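Local coordinates for glycosyltransferase Gtf1 (Streptococcus pneumoniae, PDB 4PQG), which is a glycosyltransferase of the GT-B class that carries an extended beta-sheet domain and holds uridine-5'-diphosphate in a pocket, at residues A[151-159]-A[170-178]. Numbering follows the deposited sequence.
Sequences SYTRYCSEY and YQRTFYNED
Ser-157 and Thr-173 form the central hydrogen-bonded pair of an antiparallel hairpin, strands 154-163 and 166-175, inside the extended beta-sheet domain. Two N-H...O bonds join this pair, and a third backbone bond joins Tyr-175 N to Tyr-155 O. Toward the hairpin turn a classic beta bulge sets two residues, Tyr-170 and Gln-171, opposite Tyr-159: Tyr-170 N bonds to Tyr-159 O (3.0 Å), whereas the Gln-171 N bond to that oxygen is weak. Water 2 donates to the carbonyl oxygens of both Tyr-155 and Tyr-175, at the edge of the Phe-174 ring.

On the face that carries Cys-156 and Phe-174, Glu-158 and Arg-172 run alongside each other in the same direction; Arg-172 NE reaches the anti lone pair of Glu-158 OE2 at 2.6 Å, the carboxylate and guanidinium nearly coplanar (20°), while Glu-158 OE1 is hydrogen-bonded to Tyr-149 OH. On the other face Tyr-159 OH donates to Tyr-175 OH (2.7 Å), the two phenols meeting head-on; Tyr-175 OH passes a weak bond to Ser-157 OG, which Asp-148 also holds. Past the strand ends, Tyr-152 OH gives a 2.5 Å bond to Glu-177 OE2.

Among the aromatic contacts, the Arg-154 guanidinium stacks on one face of Tyr-175 (planes 13° apart), a cation-pi contact made possible by a bend at chi3 (70°); Thr-173 CG2 rests against the opposite face, toward its rim. Cys-156 SG sits over the Phe-174 ring, 4.0 Å from its centroid.

Tyr-175 is thus flanked by Arg-154 and Thr-173 and gripped at its hydroxyl, which probably restricts turning of the ring, and the salt bridge of Arg-154 to Asp-148 probably balances the charge stacked upon it.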
loop_
_atom_site.group_PDB
_atom_site.type_symbol
_atom_site.label_atom_id
_atom_site.label_comp_id
_atom_site.label_asym_id
_atom_site.label_seq_id
_atom_site.Cartn_x
_atom_site.Cartn_y
_atom_site.Cartn_z
ATOM N N SER A 151 -21.931 1.280 6.228
ATOM C CA SER A 151 -21.750 0.469 4.999
ATOM C C SER A 151 -23.169 0.235 4.473
ATOM O O SER A 151 -23.761 1.162 3.934
ATOM C CB SER A 151 -20.992 -0.840 5.256
ATOM O OG SER A 151 -21.567 -1.596 6.318
ATOM N N TYR A 152 -23.741 -0.951 4.683
ATOM C CA TYR A 152 -25.188 -1.143 4.428
ATOM C C TYR A 152 -26.024 -0.834 5.679
ATOM O O TYR A 152 -27.247 -0.747 5.609
ATOM C CB TYR A 152 -25.497 -2.541 3.888
ATOM C CG TYR A 152 -25.034 -3.711 4.757
ATOM C CD1 TYR A 152 -25.904 -4.335 5.667
ATOM C CD2 TYR A 152 -23.742 -4.223 4.632
ATOM C CE1 TYR A 152 -25.474 -5.416 6.440
ATOM C CE2 TYR A 152 -23.311 -5.305 5.392
ATOM C CZ TYR A 152 -24.175 -5.903 6.289
ATOM O OH TYR A 152 -23.701 -6.974 7.032
ATOM N N THR A 153 -25.341 -0.680 6.817
ATOM C CA THR A 153 -25.949 -0.183 8.052
ATOM C C THR A 153 -24.835 0.473 8.870
ATOM O O THR A 153 -23.670 0.428 8.471
ATOM C CB THR A 153 -26.652 -1.302 8.853
ATOM O OG1 THR A 153 -27.415 -0.722 9.916
ATOM C CG2 THR A 153 -25.647 -2.309 9.417
ATOM N N ARG A 154 -25.184 1.079 10.004
ATOM C CA ARG A 154 -24.165 1.634 10.903
ATOM C C ARG A 154 -23.339 0.534 11.546
ATOM O O ARG A 154 -23.871 -0.311 12.246
ATOM C CB ARG A 154 -24.797 2.505 11.985
ATOM C CG ARG A 154 -23.787 2.970 13.034
ATOM C CD ARG A 154 -24.466 3.835 14.072
ATOM N NE ARG A 154 -25.372 3.066 14.918
ATOM C CZ ARG A 154 -26.110 3.606 15.881
ATOM N NH1 ARG A 154 -26.034 4.923 16.103
ATOM N NH2 ARG A 154 -26.903 2.835 16.638
ATOM N N TYR A 155 -22.027 0.564 11.314
ATOM C CA TYR A 155 -21.139 -0.410 11.910
ATOM C C TYR A 155 -20.313 0.108 13.113
ATOM O O TYR A 155 -19.829 -0.693 13.895
ATOM C CB TYR A 155 -20.224 -1.034 10.841
ATOM C CG TYR A 155 -19.256 -0.072 10.149
ATOM C CD1 TYR A 155 -17.997 0.229 10.703
ATOM C CD2 TYR A 155 -19.578 0.486 8.921
ATOM C CE1 TYR A 155 -17.107 1.076 10.048
ATOM C CE2 TYR A 155 -18.704 1.342 8.262
ATOM C CZ TYR A 155 -17.474 1.633 8.823
ATOM O OH TYR A 155 -16.638 2.472 8.125
ATOM N N CYS A 156 -20.173 1.429 13.244
ATOM C CA CYS A 156 -19.395 2.048 14.324
ATOM C C CYS A 156 -19.984 3.407 14.730
ATOM O O CYS A 156 -20.457 4.175 13.864
ATOM C CB CYS A 156 -17.921 2.212 13.877
ATOM S SG CYS A 156 -16.848 3.107 15.029
ATOM N N SER A 157 -19.966 3.694 16.038
ATOM C CA SER A 157 -20.185 5.052 16.560
ATOM C C SER A 157 -18.995 5.519 17.403
ATOM O O SER A 157 -18.387 4.732 18.134
ATOM C CB SER A 157 -21.443 5.147 17.417
ATOM O OG SER A 157 -22.606 4.996 16.643
ATOM N N GLU A 158 -18.666 6.794 17.271
ATOM C CA GLU A 158 -17.700 7.455 18.114
ATOM C C GLU A 158 -18.412 8.488 18.965
ATOM O O GLU A 158 -19.235 9.254 18.461
ATOM C CB GLU A 158 -16.623 8.153 17.285
ATOM C CG GLU A 158 -15.675 7.213 16.567
ATOM C CD GLU A 158 -14.635 7.963 15.767
ATOM O OE1 GLU A 158 -14.997 8.926 15.061
ATOM O OE2 GLU A 158 -13.451 7.579 15.843
ATOM N N TYR A 159 -18.030 8.531 20.238
ATOM C CA TYR A 159 -18.625 9.413 21.224
ATOM C C TYR A 159 -17.591 10.425 21.696
ATOM O O TYR A 159 -16.445 10.061 21.973
ATOM C CB TYR A 159 -19.192 8.607 22.398
ATOM C CG TYR A 159 -20.195 7.568 21.939
ATOM C CD1 TYR A 159 -21.521 7.914 21.684
ATOM C CD2 TYR A 159 -19.800 6.250 21.708
ATOM C CE1 TYR A 159 -22.438 6.958 21.251
ATOM C CE2 TYR A 159 -20.701 5.293 21.268
ATOM C CZ TYR A 159 -22.013 5.649 21.050
ATOM O OH TYR A 159 -22.893 4.700 20.612
ATOM N N TYR A 170 -13.889 9.853 23.462
ATOM C CA TYR A 170 -13.726 8.947 24.614
ATOM C C TYR A 170 -14.146 7.485 24.412
ATOM O O TYR A 170 -13.691 6.600 25.150
ATOM C CB TYR A 170 -14.354 9.525 25.889
ATOM C CG TYR A 170 -15.831 9.784 25.810
ATOM C CD1 TYR A 170 -16.753 8.803 26.185
ATOM C CD2 TYR A 170 -16.320 11.023 25.376
ATOM C CE1 TYR A 170 -18.123 9.036 26.126
ATOM C CE2 TYR A 170 -17.692 11.264 25.313
ATOM C CZ TYR A 170 -18.590 10.269 25.690
ATOM O OH TYR A 170 -19.949 10.508 25.630
ATOM N N GLN A 171 -15.010 7.226 23.439
ATOM C CA GLN A 171 -15.535 5.864 23.251
ATOM C C GLN A 171 -15.829 5.600 21.787
ATOM O O GLN A 171 -16.328 6.485 21.074
ATOM C CB GLN A 171 -16.816 5.655 24.075
ATOM C CG GLN A 171 -17.449 4.263 24.010
ATOM C CD GLN A 171 -18.595 4.113 25.001
ATOM O OE1 GLN A 171 -18.535 4.659 26.098
ATOM N NE2 GLN A 171 -19.656 3.384 24.611
ATOM N N ARG A 172 -15.507 4.381 21.359
ATOM C CA ARG A 172 -15.918 3.861 20.056
ATOM C C ARG A 172 -16.688 2.581 20.286
ATOM O O ARG A 172 -16.228 1.721 21.029
ATOM C CB ARG A 172 -14.701 3.499 19.217
ATOM C CG ARG A 172 -13.936 4.665 18.691
ATOM C CD ARG A 172 -13.282 4.257 17.385
ATOM N NE ARG A 172 -12.467 5.350 16.885
ATOM C CZ ARG A 172 -11.157 5.481 17.075
ATOM N NH1 ARG A 172 -10.467 4.582 17.766
ATOM N NH2 ARG A 172 -10.529 6.529 16.555
ATOM N N THR A 173 -17.835 2.432 19.637
ATOM C CA THR A 173 -18.635 1.214 19.794
ATOM C C THR A 173 -18.838 0.597 18.414
ATOM O O THR A 173 -19.089 1.320 17.454
ATOM C CB THR A 173 -20.002 1.510 20.467
ATOM O OG1 THR A 173 -19.799 1.927 21.818
ATOM C CG2 THR A 173 -20.920 0.270 20.469
ATOM N N PHE A 174 -18.712 -0.723 18.330
ATOM C CA PHE A 174 -18.968 -1.469 17.092
ATOM C C PHE A 174 -20.240 -2.299 17.229
ATOM O O PHE A 174 -20.492 -2.890 18.293
ATOM C CB PHE A 174 -17.749 -2.319 16.686
ATOM C CG PHE A 174 -16.616 -1.493 16.126
ATOM C CD1 PHE A 174 -16.466 -1.338 14.749
ATOM C CD2 PHE A 174 -15.735 -0.818 16.971
ATOM C CE1 PHE A 174 -15.456 -0.541 14.228
ATOM C CE2 PHE A 174 -14.715 -0.029 16.457
ATOM C CZ PHE A 174 -14.577 0.113 15.077
ATOM N N TYR A 175 -21.018 -2.343 16.150
ATOM C CA TYR A 175 -22.355 -2.943 16.151
ATOM C C TYR A 175 -22.470 -4.195 15.289
ATOM O O TYR A 175 -21.661 -4.420 14.353
ATOM C CB TYR A 175 -23.395 -1.933 15.654
ATOM C CG TYR A 175 -23.442 -0.688 16.492
ATOM C CD1 TYR A 175 -24.220 -0.637 17.642
ATOM C CD2 TYR A 175 -22.705 0.448 16.124
ATOM C CE1 TYR A 175 -24.254 0.494 18.431
ATOM C CE2 TYR A 175 -22.734 1.595 16.896
ATOM C CZ TYR A 175 -23.506 1.604 18.057
ATOM O OH TYR A 175 -23.540 2.732 18.842
ATOM N N ASN A 176 -23.487 -4.997 15.620
ATOM C CA ASN A 176 -23.983 -6.040 14.725
ATOM C C ASN A 176 -25.043 -5.475 13.776
ATOM O O ASN A 176 -25.509 -4.347 13.958
ATOM C CB ASN A 176 -24.579 -7.205 15.538
ATOM C CG ASN A 176 -23.522 -8.152 16.075
ATOM O OD1 ASN A 176 -22.408 -8.243 15.556
ATOM N ND2 ASN A 176 -23.871 -8.875 17.126
ATOM N N GLU A 177 -25.437 -6.268 12.775
ATOM C CA GLU A 177 -26.477 -5.857 11.817
ATOM C C GLU A 177 -27.766 -5.340 12.449
ATOM O O GLU A 177 -28.342 -4.359 11.967
ATOM C CB GLU A 177 -26.835 -7.001 10.871
ATOM C CG GLU A 177 -25.759 -7.320 9.858
ATOM C CD GLU A 177 -26.237 -8.331 8.831
ATOM O OE1 GLU A 177 -27.145 -9.136 9.138
ATOM O OE2 GLU A 177 -25.707 -8.317 7.708
ATOM N N ASP A 178 -28.198 -5.976 13.534
ATOM C CA ASP A 178 -29.486 -5.637 14.151
ATOM C C ASP A 178 -29.430 -4.384 15.023
ATOM O O ASP A 178 -30.424 -4.032 15.648
ATOM C CB ASP A 178 -30.046 -6.822 14.955
ATOM C CG ASP A 178 -29.164 -7.208 16.126
ATOM O OD1 ASP A 178 -28.167 -6.505 16.422
ATOM O OD2 ASP A 178 -29.459 -8.250 16.745
HETATM O O HOH W 1 -26.097 -1.847 12.858
HETATM O O HOH W 2 -19.211 -3.465 13.053
#